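Local coordinates for protein alpha-2,3-sialyltransferase (Campylobacter jejuni, PDB 2P2V) that probably transfers sialic acid from a CMP-linked donor to an acceptor sugar, forming an alpha-2,3 linkage, at residues Ser97-Pro102 with Ala135-Asn140; Glu128-Phe133 with Lys215-Ile220. All coordinates share one frame; numbering follows the deposited sequence.

Contact 1: Ser97-Pro102 with Ala135-Asn140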
loop_
_atom_site.group_PDB
_atom_site.type_symbol
_atom_site.label_atom_id
_atom_site.label_comp_id
_atom_site.label_asym_id
_atom_site.label_seq_id
_atom_site.Cartn_x
_atom_site.Cartn_y
_atom_site.Cartn_z
ATOM N N SER A 97 -12.890 -16.009 9.888
ATOM C CA SER A 97 -12.933 -15.409 11.226
ATOM C C SER A 97 -11.545 -14.938 11.695
ATOM O O SER A 97 -10.686 -15.740 12.159
ATOM C CB SER A 97 -13.511 -16.408 12.205
ATOM O OG SER A 97 -14.729 -16.975 11.752
ATOM N N THR A 98 -11.300 -13.637 11.544
ATOM C CA THR A 98 -9.978 -13.070 11.672
ATOM C C THR A 98 -9.968 -11.872 12.613
ATOM O O THR A 98 -10.983 -11.194 12.760
ATOM C CB THR A 98 -9.450 -12.600 10.260
ATOM O OG1 THR A 98 -10.511 -11.959 9.508
ATOM C CG2 THR A 98 -8.878 -13.820 9.436
ATOM N N PHE A 99 -8.818 -11.556 13.178
ATOM C CA PHE A 99 -8.675 -10.427 14.086
ATOM C C PHE A 99 -7.683 -9.392 13.576
ATOM O O PHE A 99 -7.586 -8.344 14.180
ATOM C CB PHE A 99 -8.222 -10.917 15.490
ATOM C CG PHE A 99 -9.221 -11.830 16.154
ATOM C CD1 PHE A 99 -9.033 -13.213 16.130
ATOM C CD2 PHE A 99 -10.415 -11.312 16.700
ATOM C CE1 PHE A 99 -9.967 -14.090 16.679
ATOM C CE2 PHE A 99 -11.358 -12.177 17.288
ATOM C CZ PHE A 99 -11.123 -13.591 17.265
ATOM N N ASN A 100 -6.857 -9.716 12.544
ATOM C CA ASN A 100 -5.770 -8.886 12.065
ATOM C C ASN A 100 -4.751 -8.615 13.209
ATOM O O ASN A 100 -4.475 -7.469 13.619
ATOM C CB ASN A 100 -6.281 -7.540 11.482
ATOM C CG ASN A 100 -5.236 -6.769 10.723
ATOM O OD1 ASN A 100 -4.203 -7.306 10.336
ATOM N ND2 ASN A 100 -5.516 -5.434 10.473
ATOM N N LEU A 101 -4.207 -9.720 13.753
ATOM C CA LEU A 101 -3.146 -9.666 14.717
ATOM C C LEU A 101 -2.094 -10.653 14.205
ATOM O O LEU A 101 -2.441 -11.758 13.820
ATOM C CB LEU A 101 -3.646 -10.154 16.080
ATOM C CG LEU A 101 -4.597 -9.156 16.774
ATOM C CD1 LEU A 101 -5.217 -9.724 17.986
ATOM C CD2 LEU A 101 -3.734 -7.992 17.134
ATOM N N PRO A 102 -0.853 -10.207 14.115
ATOM C CA PRO A 102 0.171 -10.977 13.369
ATOM C C PRO A 102 0.675 -12.248 14.057
ATOM O O PRO A 102 1.411 -13.037 13.423
ATOM C CB PRO A 102 1.311 -10.003 13.229
ATOM C CG PRO A 102 1.169 -9.065 14.471
ATOM C CD PRO A 102 -0.338 -8.898 14.571
ATOM N N ALA A 135 -11.503 -2.769 20.093
ATOM C CA ALA A 135 -10.423 -2.436 21.000
ATOM C C ALA A 135 -10.439 -3.286 22.256
ATOM O O ALA A 135 -9.378 -3.662 22.788
ATOM C CB ALA A 135 -10.454 -0.922 21.358
ATOM N N TYR A 136 -11.630 -3.585 22.777
ATOM C CA TYR A 136 -11.736 -4.415 23.973
ATOM C C TYR A 136 -11.260 -5.862 23.727
ATOM O O TYR A 136 -10.492 -6.441 24.547
ATOM C CB TYR A 136 -13.220 -4.385 24.447
ATOM C CG TYR A 136 -13.703 -5.577 25.230
ATOM C CD1 TYR A 136 -14.329 -6.623 24.591
ATOM C CD2 TYR A 136 -13.594 -5.633 26.627
ATOM C CE1 TYR A 136 -14.787 -7.711 25.276
ATOM C CE2 TYR A 136 -14.081 -6.750 27.356
ATOM C CZ TYR A 136 -14.685 -7.772 26.648
ATOM O OH TYR A 136 -15.174 -8.898 27.275
ATOM N N ILE A 137 -11.635 -6.436 22.600
ATOM C CA ILE A 137 -11.130 -7.850 22.311
ATOM C C ILE A 137 -9.657 -7.861 22.029
ATOM O O ILE A 137 -8.957 -8.825 22.416
ATOM C CB ILE A 137 -11.986 -8.588 21.260
ATOM C CG1 ILE A 137 -11.886 -7.967 19.823
ATOM C CG2 ILE A 137 -13.485 -8.662 21.731
ATOM C CD1 ILE A 137 -12.593 -8.798 18.701
ATOM N N LYS A 138 -9.126 -6.832 21.369
ATOM C CA LYS A 138 -7.660 -6.832 21.151
ATOM C C LYS A 138 -6.875 -6.664 22.424
ATOM O O LYS A 138 -5.841 -7.350 22.601
ATOM C CB LYS A 138 -7.248 -5.791 20.091
ATOM C CG LYS A 138 -7.887 -6.104 18.712
ATOM C CD LYS A 138 -7.053 -5.468 17.640
ATOM C CE LYS A 138 -7.171 -6.297 16.402
ATOM N NZ LYS A 138 -6.299 -5.867 15.326
ATOM N N TYR A 139 -7.351 -5.799 23.323
ATOM C CA TYR A 139 -6.679 -5.563 24.593
ATOM C C TYR A 139 -6.667 -6.893 25.376
ATOM O O TYR A 139 -5.633 -7.319 25.897
ATOM C CB TYR A 139 -7.421 -4.493 25.419
ATOM C CG TYR A 139 -6.787 -4.202 26.763
ATOM C CD1 TYR A 139 -5.439 -3.837 26.858
ATOM C CD2 TYR A 139 -7.548 -4.242 27.964
ATOM C CE1 TYR A 139 -4.851 -3.548 28.097
ATOM C CE2 TYR A 139 -6.949 -3.944 29.216
ATOM C CZ TYR A 139 -5.606 -3.625 29.276
ATOM O OH TYR A 139 -4.956 -3.340 30.472
ATOM N N ASN A 140 -7.809 -7.542 25.449
ATOM C CA ASN A 140 -7.850 -8.842 26.196
ATOM C C ASN A 140 -7.072 -9.979 25.558
ATOM O O ASN A 140 -6.390 -10.740 26.278
ATOM C CB ASN A 140 -9.263 -9.296 26.407
ATOM C CG ASN A 140 -9.941 -8.526 27.458
ATOM O OD1 ASN A 140 -9.486 -8.467 28.588
ATOM N ND2 ASN A 140 -11.013 -7.891 27.098
#

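Contact 2: Glu128-Phe133 with Lys215-Ile220. With EDO (1,2-ethanediol), chain J.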
loop_
_atom_site.group_PDB
_atom_site.type_symbol
_atom_site.label_atom_id
_atom_site.label_comp_id
_atom_site.label_asym_id
_atom_site.label_seq_id
_atom_site.Cartn_x
_atom_site.Cartn_y
_atom_site.Cartn_z
ATOM N N GLU A 128 -14.002 -4.570 12.663
ATOM C CA GLU A 128 -13.151 -3.468 13.080
ATOM C C GLU A 128 -14.010 -2.184 13.231
ATOM O O GLU A 128 -13.583 -1.212 13.840
ATOM C CB GLU A 128 -11.991 -3.214 12.121
ATOM C CG GLU A 128 -12.379 -2.856 10.691
ATOM C CD GLU A 128 -11.198 -2.720 9.744
ATOM O OE1 GLU A 128 -10.024 -3.001 10.131
ATOM O OE2 GLU A 128 -11.444 -2.379 8.565
ATOM N N ASN A 129 -15.176 -2.233 12.613
ATOM C CA ASN A 129 -16.092 -1.090 12.654
ATOM C C ASN A 129 -16.813 -0.953 13.980
ATOM O O ASN A 129 -17.426 0.137 14.265
ATOM C CB ASN A 129 -17.081 -1.183 11.523
ATOM C CG ASN A 129 -16.405 -1.054 10.165
ATOM O OD1 ASN A 129 -15.599 -0.147 9.940
ATOM N ND2 ASN A 129 -16.670 -2.018 9.279
ATOM N N LEU A 130 -16.796 -2.010 14.783
ATOM C CA LEU A 130 -17.307 -1.975 16.152
ATOM C C LEU A 130 -16.171 -1.464 17.047
ATOM O O LEU A 130 -15.502 -2.221 17.768
ATOM C CB LEU A 130 -17.886 -3.333 16.602
ATOM C CG LEU A 130 -18.929 -4.035 15.737
ATOM C CD1 LEU A 130 -19.255 -5.373 16.325
ATOM C CD2 LEU A 130 -20.186 -3.156 15.732
ATOM N N LYS A 131 -15.929 -0.150 16.996
ATOM C CA LYS A 131 -14.677 0.379 17.518
ATOM C C LYS A 131 -14.406 0.018 18.937
ATOM O O LYS A 131 -13.301 -0.478 19.262
ATOM C CB LYS A 131 -14.552 1.888 17.266
ATOM C CG LYS A 131 -14.586 2.211 15.768
ATOM C CD LYS A 131 -14.162 3.662 15.525
ATOM C CE LYS A 131 -14.052 3.978 14.030
ATOM N NZ LYS A 131 -13.303 2.919 13.273
ATOM N N GLU A 132 -15.403 0.228 19.810
ATOM C CA GLU A 132 -15.198 -0.027 21.198
ATOM C C GLU A 132 -14.984 -1.537 21.468
ATOM O O GLU A 132 -14.069 -1.919 22.239
ATOM C CB GLU A 132 -16.375 0.543 22.008
ATOM C CG GLU A 132 -16.309 0.141 23.463
ATOM C CD GLU A 132 -17.294 0.881 24.374
ATOM O OE1 GLU A 132 -18.111 1.674 23.840
ATOM O OE2 GLU A 132 -17.216 0.625 25.612
ATOM N N PHE A 133 -15.782 -2.382 20.816
ATOM C CA PHE A 133 -15.753 -3.846 21.062
ATOM C C PHE A 133 -14.426 -4.395 20.514
ATOM O O PHE A 133 -13.713 -5.198 21.186
ATOM C CB PHE A 133 -16.922 -4.542 20.372
ATOM C CG PHE A 133 -16.927 -6.020 20.595
ATOM C CD1 PHE A 133 -17.340 -6.559 21.810
ATOM C CD2 PHE A 133 -16.449 -6.894 19.575
ATOM C CE1 PHE A 133 -17.342 -7.944 22.035
ATOM C CE2 PHE A 133 -16.413 -8.328 19.809
ATOM C CZ PHE A 133 -16.846 -8.839 21.011
ATOM N N LYS A 215 -22.475 -9.926 26.554
ATOM C CA LYS A 215 -23.188 -8.881 27.331
ATOM C C LYS A 215 -22.715 -7.488 26.929
ATOM O O LYS A 215 -23.501 -6.553 26.808
ATOM C CB LYS A 215 -23.013 -9.128 28.833
ATOM C CG LYS A 215 -23.816 -10.350 29.348
ATOM C CD LYS A 215 -23.918 -10.358 30.883
ATOM C CE LYS A 215 -22.663 -10.994 31.561
ATOM N NZ LYS A 215 -22.982 -11.723 32.876
ATOM N N LEU A 216 -21.412 -7.357 26.668
ATOM C CA LEU A 216 -20.878 -6.092 26.153
ATOM C C LEU A 216 -21.406 -5.700 24.793
ATOM O O LEU A 216 -21.702 -4.524 24.578
ATOM C CB LEU A 216 -19.340 -6.057 26.176
ATOM C CG LEU A 216 -18.688 -4.704 25.826
ATOM C CD1 LEU A 216 -19.099 -3.603 26.871
ATOM C CD2 LEU A 216 -17.154 -4.796 25.730
ATOM N N LEU A 217 -21.471 -6.651 23.849
ATOM C CA LEU A 217 -22.048 -6.372 22.537
ATOM C C LEU A 217 -23.456 -5.836 22.714
ATOM O O LEU A 217 -23.844 -4.871 22.049
ATOM C CB LEU A 217 -22.079 -7.654 21.687
ATOM C CG LEU A 217 -20.702 -8.030 21.092
ATOM C CD1 LEU A 217 -20.783 -9.480 20.543
ATOM C CD2 LEU A 217 -20.319 -7.015 20.020
ATOM N N LYS A 218 -24.208 -6.486 23.599
ATOM C CA LYS A 218 -25.624 -6.092 23.840
ATOM C C LYS A 218 -25.686 -4.697 24.461
ATOM O O LYS A 218 -26.451 -3.866 23.996
ATOM C CB LYS A 218 -26.314 -7.132 24.737
ATOM C CG LYS A 218 -27.792 -6.850 25.091
ATOM C CD LYS A 218 -28.277 -7.934 26.042
ATOM C CE LYS A 218 -29.767 -7.898 26.276
ATOM N NZ LYS A 218 -30.349 -6.508 26.216
ATOM N N SER A 219 -24.858 -4.414 25.472
ATOM C CA SER A 219 -24.895 -3.040 26.071
ATOM C C SER A 219 -24.365 -1.891 25.232
ATOM O O SER A 219 -24.890 -0.778 25.317
ATOM C CB SER A 219 -24.383 -2.929 27.515
ATOM O OG SER A 219 -23.239 -3.707 27.784
ATOM N N ILE A 220 -23.338 -2.125 24.405
ATOM C CA ILE A 220 -22.861 -1.050 23.530
ATOM C C ILE A 220 -23.748 -0.800 22.323
ATOM O O ILE A 220 -23.993 0.356 21.933
ATOM C CB ILE A 220 -21.385 -1.326 22.996
ATOM C CG1 ILE A 220 -20.416 -1.551 24.126
ATOM C CG2 ILE A 220 -20.867 -0.146 22.188
ATOM C CD1 ILE A 220 -19.051 -2.079 23.565
HETATM C C1 EDO J . -22.038 3.450 23.820
HETATM O O1 EDO J . -23.198 2.783 23.328
HETATM C C2 EDO J . -21.484 2.604 24.956
HETATM O O2 EDO J . -20.086 2.871 25.069
#

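Contact 1: Ser97-Pro102 with Ala135-Asn140
Lys138 reaches from its helix to the backbone of the loop, where NZ meets two successive carbonyl oxygens. The bond from Lys138 NZ to Asn100 O measures 3.0 Å, with the nitrogen lying 54° out of the carbonyl plane; the one from Lys138 NZ to Phe99 O, also 3.0 Å, is weak. Asn100 has a left-handed backbone (phi 59°), and in this turn both oxygens converge on the one ammonium group. CG of Lys138 stands anti to its own carbonyl carbon (chi1 -62°), and beyond CG the chain is extended, which carries NZ across the gap. A further, stronger partner is Asn115 O of the second subunit, and Tyr134 OH adds a weak bond; this set of oxygens would stabilise a charged lysine.

Apolar packing lies alongside this bonding. Leu101 and Lys138 run past each other in opposite directions, and Leu101 packs on the CE end of the lysine, with Leu101 CG 3.9 Å from Lys138 CE. Phe99 and Ile137 cross at about a right angle, and Ile137 CD1 touches the ring edge near its plane, 3.9 Å from Phe99 CE2. The looser part is the side chain of partly exposed Asn100, whose CB comes no closer than 4.2 Å to Lys138 NZ, although the carbonyl of the same residue is firmly held.

Glu105 grips the loop through the backbone N of Phe99 and of Leu101, and Tyr153 meets the Phe99 ring edge-to-face. The contact thus joins the loop between strand 90-96 and helix 107-116 to helix 131-144, whose Ile137 also packs on Tyr209 of helix 207-221.

Contact 2: Glu128-Phe133 with Lys215-Ile220
Phe133 presents one face of its ring to Leu217, whose CD2 sits almost squarely over the middle: Leu217 CD2 is 3.5 Å from the centroid of the Phe133 ring and 14° off the ring normal, a CH-pi contact. The branch carbon follows toward the rim, with Leu217 CG 3.5 Å from Phe133 CE1. A chi1 of 180° puts CG of Phe133 anti to its backbone N, and the ring beyond it lies beside Leu217 with a face to CD2. Leu216 adds a more distant methyl, Leu216 CD2 lying 4.3 Å from Phe133 CD1 in an oblique approach.

Leu130 meets the same leucine at about a right angle, Leu130 CD1 standing 4.2 Å from Leu217 CD2. It is both the N-cap residue of helix 131-144 and the centre of an inverse gamma turn, with a weak bond from Lys131 N to Asn129 O closing the turn. In this Rossmann-like fold, built on a parallel sheet, helix 131-144 begins against helix 207-221, which leads to strand 224-227, outermost in the sheet of this chain. Helix 150-161 borders the same apolar cluster: Leu130 and Phe133 rest on its Ala156, and Leu217 on its Ile159.

Toward the partly exposed side the partners become mixed. Ile220 CD1 abuts the outer part of Glu132, 3.5 Å from both Glu132 CG and Glu132 CD, and the two side chains pass at a slant. No hydrogen bond joins the two segments directly, but a 1,2-ethanediol, probably from the crystallisation liquor, bridges them: its O2 donates to Glu132 OE1 at 2.6 Å, and its O1 donates to Ile220 O at 2.9 Å.

Contacts 1 and 2 share helix 131-144: its start packs in contact 2 and its next turns in contact 1. Their segments alternate along the chain, because 128-133 falls between the two segments of contact 1 and 135-140 between those of contact 2. Their centres are 13 Å apart, and they meet directly where Tyr136 CD1 lies 3.6 Å from Leu216 CD2; Tyr136 OH also bonds Glu212 of helix 207-221. The bound CMP-3-fluoro-sialic acid donor analogue is nearer to contact 1, about 8 Å from the Phe99 side chain against about 12 Å from that of Leu217. Both also touch the second subunit, contact 1 with hydrogen bonds and contact 2 by packing.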